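Local structure of lysozyme M1 (Streptomyces coelicolor, 1JFX) at residues 6-11 with 17-22; 33-36 with 40-43. The protein hydrolyses the beta-1,4 linkages between N-acetylmuramic acid and N-acetylglucosamine in peptidoglycan, including O-acetylated cell walls, through its family 25 glycosidase domain. All blocks are in the same frame, centred on the assembly; numbering follows the deposited sequence.

Contact 1 (6-11 with 17-22); sequences QGIDVS and INWSSV
Val10 and Ile17 meet end to end: Ile17 CD1 sits 3.8 Å from Val10 CG1 and equally close to CG2, so it lies over the triangle of Val10 CB and its two methyls. A second such meeting joins Ile8 CD1 to Val22 CG1 at 3.8 Å. Beside them, bridging the two, is the six-membered ring of Trp19. Val10 CG2 approaches the ring edge near its plane, 4.0 Å from CZ2, while Ile8 CD1 comes in obliquely, 4.1 Å from CZ3. Ile8 reaches both partners because CG1 stands between its backbone N and carbonyl carbon (chi1 60°) and the chain then runs out extended. Ile17 CG2 lies 3.5 Å above one face of the indole, toward its rim. Behind this apolar layer, Asn18 N-caps the helix: OD1 accepts from Ser21 N at 3.2 Å, the donor standing above the carbonyl plane, and more weakly from Ser20 N. The indole NE1 is tied to Asn48 of helix 45-54. Asp9, probably an active-site acid, points from the other side of strand 6-10. The contact thus lays the start of helix 19-24 on the outer side of the first barrel strand, within a beta-alpha-beta unit completed by strand 29-36, with helix 45-54 alongside.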
loop_
_atom_site.group_PDB
_atom_site.type_symbol
_atom_site.label_atom_id
_atom_site.label_comp_id
_atom_site.label_asym_id
_atom_site.label_seq_id
_atom_site.Cartn_x
_atom_site.Cartn_y
_atom_site.Cartn_z
ATOM N N GLN A 6 9.990 -8.799 6.990
ATOM C CA GLN A 6 9.999 -8.621 5.534
ATOM C C GLN A 6 8.694 -9.003 4.859
ATOM O O GLN A 6 7.934 -9.817 5.378
ATOM C CB GLN A 6 11.117 -9.492 4.946
ATOM C CG GLN A 6 12.520 -9.044 5.314
ATOM C CD GLN A 6 12.945 -7.836 4.514
ATOM O OE1 GLN A 6 12.817 -7.816 3.278
ATOM N NE2 GLN A 6 13.461 -6.813 5.206
ATOM N N GLY A 7 8.450 -8.426 3.686
ATOM C CA GLY A 7 7.234 -8.756 2.959
ATOM C C GLY A 7 7.374 -8.462 1.484
ATOM O O GLY A 7 8.453 -8.079 1.014
ATOM N N ILE A 8 6.289 -8.649 0.748
ATOM C CA ILE A 8 6.284 -8.356 -0.683
ATOM C C ILE A 8 4.980 -7.675 -1.034
ATOM O O ILE A 8 4.096 -7.542 -0.193
ATOM C CB ILE A 8 6.382 -9.645 -1.551
ATOM C CG1 ILE A 8 5.193 -10.575 -1.266
ATOM C CG2 ILE A 8 7.712 -10.369 -1.288
ATOM C CD1 ILE A 8 5.132 -11.795 -2.205
ATOM N N ASP A 9 4.882 -7.176 -2.258
ATOM C CA ASP A 9 3.610 -6.629 -2.735
ATOM C C ASP A 9 3.536 -7.135 -4.161
ATOM O O ASP A 9 4.564 -7.284 -4.842
ATOM C CB ASP A 9 3.505 -5.098 -2.639
ATOM C CG ASP A 9 4.520 -4.368 -3.486
ATOM O OD1 ASP A 9 4.290 -4.175 -4.708
ATOM O OD2 ASP A 9 5.550 -3.980 -2.905
ATOM N N VAL A 10 2.327 -7.459 -4.594
ATOM C CA VAL A 10 2.142 -8.035 -5.917
ATOM C C VAL A 10 0.856 -7.570 -6.571
ATOM O O VAL A 10 -0.021 -7.033 -5.916
ATOM C CB VAL A 10 2.040 -9.580 -5.840
ATOM C CG1 VAL A 10 3.249 -10.164 -5.148
ATOM C CG2 VAL A 10 0.771 -9.981 -5.077
ATOM N N SER A 11 0.767 -7.809 -7.879
ATOM C CA SER A 11 -0.415 -7.491 -8.663
ATOM C C SER A 11 -0.502 -8.599 -9.707
ATOM O O SER A 11 0.255 -9.571 -9.647
ATOM C CB SER A 11 -0.292 -6.132 -9.354
ATOM O OG SER A 11 0.725 -6.130 -10.347
ATOM N N ILE A 17 0.862 -17.267 -8.031
ATOM C CA ILE A 17 1.765 -17.280 -6.882
ATOM C C ILE A 17 1.490 -18.425 -5.917
ATOM O O ILE A 17 0.335 -18.708 -5.592
ATOM C CB ILE A 17 1.623 -15.964 -6.088
ATOM C CG1 ILE A 17 1.996 -14.778 -6.981
ATOM C CG2 ILE A 17 2.505 -16.005 -4.816
ATOM C CD1 ILE A 17 1.735 -13.403 -6.303
ATOM N N ASN A 18 2.550 -19.096 -5.474
ATOM C CA ASN A 18 2.394 -20.162 -4.490
ATOM C C ASN A 18 2.685 -19.492 -3.149
ATOM O O ASN A 18 3.852 -19.308 -2.770
ATOM C CB ASN A 18 3.388 -21.299 -4.724
ATOM C CG ASN A 18 3.169 -22.445 -3.762
ATOM O OD1 ASN A 18 2.789 -22.230 -2.620
ATOM N ND2 ASN A 18 3.408 -23.667 -4.219
ATOM N N TRP A 19 1.629 -19.110 -2.439
ATOM C CA TRP A 19 1.807 -18.418 -1.172
ATOM C C TRP A 19 2.418 -19.229 -0.042
ATOM O O TRP A 19 3.029 -18.656 0.864
ATOM C CB TRP A 19 0.485 -17.767 -0.742
ATOM C CG TRP A 19 0.107 -16.633 -1.658
ATOM C CD1 TRP A 19 -0.670 -16.697 -2.778
ATOM C CD2 TRP A 19 0.541 -15.271 -1.549
ATOM N NE1 TRP A 19 -0.746 -15.454 -3.381
ATOM C CE2 TRP A 19 -0.013 -14.564 -2.641
ATOM C CE3 TRP A 19 1.351 -14.579 -0.631
ATOM C CZ2 TRP A 19 0.214 -13.199 -2.841
ATOM C CZ3 TRP A 19 1.579 -13.220 -0.830
ATOM C CH2 TRP A 19 1.010 -12.543 -1.927
ATOM N N SER A 20 2.288 -20.553 -0.074
ATOM C CA SER A 20 2.920 -21.330 0.983
ATOM C C SER A 20 4.432 -21.181 0.802
ATOM O O SER A 20 5.190 -21.174 1.773
ATOM C CB SER A 20 2.494 -22.810 0.931
ATOM O OG SER A 20 2.937 -23.470 -0.243
ATOM N N SER A 21 4.874 -21.044 -0.446
ATOM C CA SER A 21 6.298 -20.861 -0.697
ATOM C C SER A 21 6.768 -19.483 -0.277
ATOM O O SER A 21 7.911 -19.326 0.177
ATOM C CB SER A 21 6.616 -21.093 -2.169
ATOM O OG SER A 21 6.417 -22.460 -2.464
ATOM N N VAL A 22 5.899 -18.488 -0.426
ATOM C CA VAL A 22 6.249 -17.118 -0.032
ATOM C C VAL A 22 6.451 -17.102 1.486
ATOM O O VAL A 22 7.393 -16.496 2.003
ATOM C CB VAL A 22 5.126 -16.121 -0.427
ATOM C CG1 VAL A 22 5.390 -14.744 0.194
ATOM C CG2 VAL A 22 5.057 -16.002 -1.942
#

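Contact 2 (33-36 with 40-43); sequences KATE and YKDD
Three backbone hydrogen bonds join Ala34 and Glu36 to Tyr40 and Asp42. Glu36 and Tyr40 form an antiparallel hydrogen-bonded pair, with Tyr40 N to Glu36 O and Glu36 N to Tyr40 O both 3.1 Å. Asp42 N gives the shortest and straightest bond, 2.8 Å to Ala34 O at 172°. Thr35 and Lys41 are the non-hydrogen-bonded pair between them, and Thr35 CA contributes a CA-H...O contact to Tyr40 O. This is a beta hairpin: strand 29-36 of the barrel continues into a short return strand, 40-41, before helix 45-54. Apolar contact follows the two faces. Glu36 CB lies obliquely to the Tyr40 ring, 3.7 Å from CD1, and on the other face Thr35 CG2 packs 3.6 Å from Lys41 CD. A turn at chi2 (60°) lays the Lys41 chain tightly against the backbone there, CD coming to 2.9 Å from Ala34 O. Charged groups gather on the Glu36 side. Lys33, fully extended, carries NZ to Glu36 OE1 at 2.7 Å, meeting it from above the carboxylate plane, while Arg66 takes OE2. Asp42 crosses the Lys33 chain at about a right angle, Asp42 OD2 lying 3.8 Å from Lys33 CB. Its OD1 caps Arg44 N and weakly accepts from a water that also donates to Lys33 O, and its OD2 accepts from His12 N.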
loop_
_atom_site.group_PDB
_atom_site.type_symbol
_atom_site.label_atom_id
_atom_site.label_comp_id
_atom_site.label_asym_id
_atom_site.label_seq_id
_atom_site.Cartn_x
_atom_site.Cartn_y
_atom_site.Cartn_z
ATOM N N LYS A 33 -2.554 -5.926 -5.023
ATOM C CA LYS A 33 -3.355 -4.954 -5.750
ATOM C C LYS A 33 -4.793 -5.432 -5.909
ATOM O O LYS A 33 -5.042 -6.574 -6.302
ATOM C CB LYS A 33 -2.766 -4.685 -7.125
ATOM C CG LYS A 33 -3.472 -3.536 -7.857
ATOM C CD LYS A 33 -2.695 -3.117 -9.088
ATOM C CE LYS A 33 -3.358 -1.936 -9.771
ATOM N NZ LYS A 33 -2.429 -1.379 -10.806
ATOM N N ALA A 34 -5.723 -4.535 -5.602
ATOM C CA ALA A 34 -7.136 -4.826 -5.717
ATOM C C ALA A 34 -7.799 -4.027 -6.825
ATOM O O ALA A 34 -8.300 -4.591 -7.792
ATOM C CB ALA A 34 -7.838 -4.543 -4.395
ATOM N N THR A 35 -7.792 -2.710 -6.676
ATOM C CA THR A 35 -8.467 -1.828 -7.617
ATOM C C THR A 35 -7.567 -0.704 -8.124
ATOM O O THR A 35 -6.501 -0.447 -7.572
ATOM C CB THR A 35 -9.653 -1.169 -6.913
ATOM O OG1 THR A 35 -9.208 -0.691 -5.629
ATOM C CG2 THR A 35 -10.787 -2.186 -6.676
ATOM N N GLU A 36 -8.021 -0.048 -9.191
ATOM C CA GLU A 36 -7.329 1.096 -9.762
ATOM C C GLU A 36 -8.392 2.013 -10.361
ATOM O O GLU A 36 -9.378 1.555 -10.951
ATOM C CB GLU A 36 -6.312 0.679 -10.840
ATOM C CG GLU A 36 -5.633 1.869 -11.526
ATOM C CD GLU A 36 -4.346 1.507 -12.254
ATOM O OE1 GLU A 36 -3.963 0.321 -12.269
ATOM O OE2 GLU A 36 -3.702 2.420 -12.814
ATOM N N TYR A 40 -11.228 -0.446 -12.494
ATOM C CA TYR A 40 -10.301 -1.518 -12.783
ATOM C C TYR A 40 -10.219 -2.401 -11.544
ATOM O O TYR A 40 -10.147 -1.888 -10.427
ATOM C CB TYR A 40 -8.909 -0.976 -13.098
ATOM C CG TYR A 40 -7.883 -2.066 -13.296
ATOM C CD1 TYR A 40 -7.190 -2.610 -12.212
ATOM C CD2 TYR A 40 -7.624 -2.576 -14.566
ATOM C CE1 TYR A 40 -6.265 -3.632 -12.388
ATOM C CE2 TYR A 40 -6.698 -3.602 -14.757
ATOM C CZ TYR A 40 -6.021 -4.127 -13.664
ATOM O OH TYR A 40 -5.101 -5.147 -13.847
ATOM N N LYS A 41 -10.245 -3.718 -11.747
ATOM C CA LYS A 41 -10.117 -4.678 -10.652
ATOM C C LYS A 41 -9.048 -5.675 -11.073
ATOM O O LYS A 41 -9.114 -6.230 -12.168
ATOM C CB LYS A 41 -11.438 -5.428 -10.396
ATOM C CG LYS A 41 -11.373 -6.368 -9.193
ATOM C CD LYS A 41 -11.053 -5.592 -7.913
ATOM C CE LYS A 41 -10.878 -6.498 -6.711
ATOM N NZ LYS A 41 -12.107 -7.295 -6.408
ATOM N N ASP A 42 -8.058 -5.888 -10.213
ATOM C CA ASP A 42 -6.979 -6.818 -10.516
ATOM C C ASP A 42 -7.542 -8.241 -10.608
ATOM O O ASP A 42 -8.188 -8.727 -9.670
ATOM C CB ASP A 42 -5.905 -6.727 -9.431
ATOM C CG ASP A 42 -4.659 -7.519 -9.771
ATOM O OD1 ASP A 42 -4.727 -8.767 -9.765
ATOM O OD2 ASP A 42 -3.613 -6.890 -10.041
ATOM N N ASP A 43 -7.291 -8.910 -11.733
ATOM C CA ASP A 43 -7.820 -10.258 -11.936
ATOM C C ASP A 43 -7.297 -11.333 -11.005
ATOM O O ASP A 43 -7.957 -12.356 -10.834
ATOM C CB ASP A 43 -7.592 -10.730 -13.376
ATOM C CG ASP A 43 -8.502 -10.043 -14.371
ATOM O OD1 ASP A 43 -9.692 -9.839 -14.051
ATOM O OD2 ASP A 43 -8.032 -9.725 -15.484
HETATM O O HOH W 1 -3.522 -9.119 -7.233
#

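Contact 1 is the more buried, a purely apolar meeting of strand and helix without a hydrogen bond across it. Contact 2, partly buried, relies on backbone hydrogen bonds, with a salt bridge at its side. Both reach the same sheet, since strands 6-10 and 29-36 are parallel neighbours, and their centres lie about 17 Å apart. They touch where these strands run side by side: Val10 O and Lys33 N, 2.9 Å apart, probably form a hydrogen bond, and Ser11 CB packs against Lys33 CB and Asp42 OD2. The touching side chains of contact 1 face the helical layer while Asp9 points the other way; Lys33 of contact 2 lies near Asp9 and Asp98, probable active-site residues.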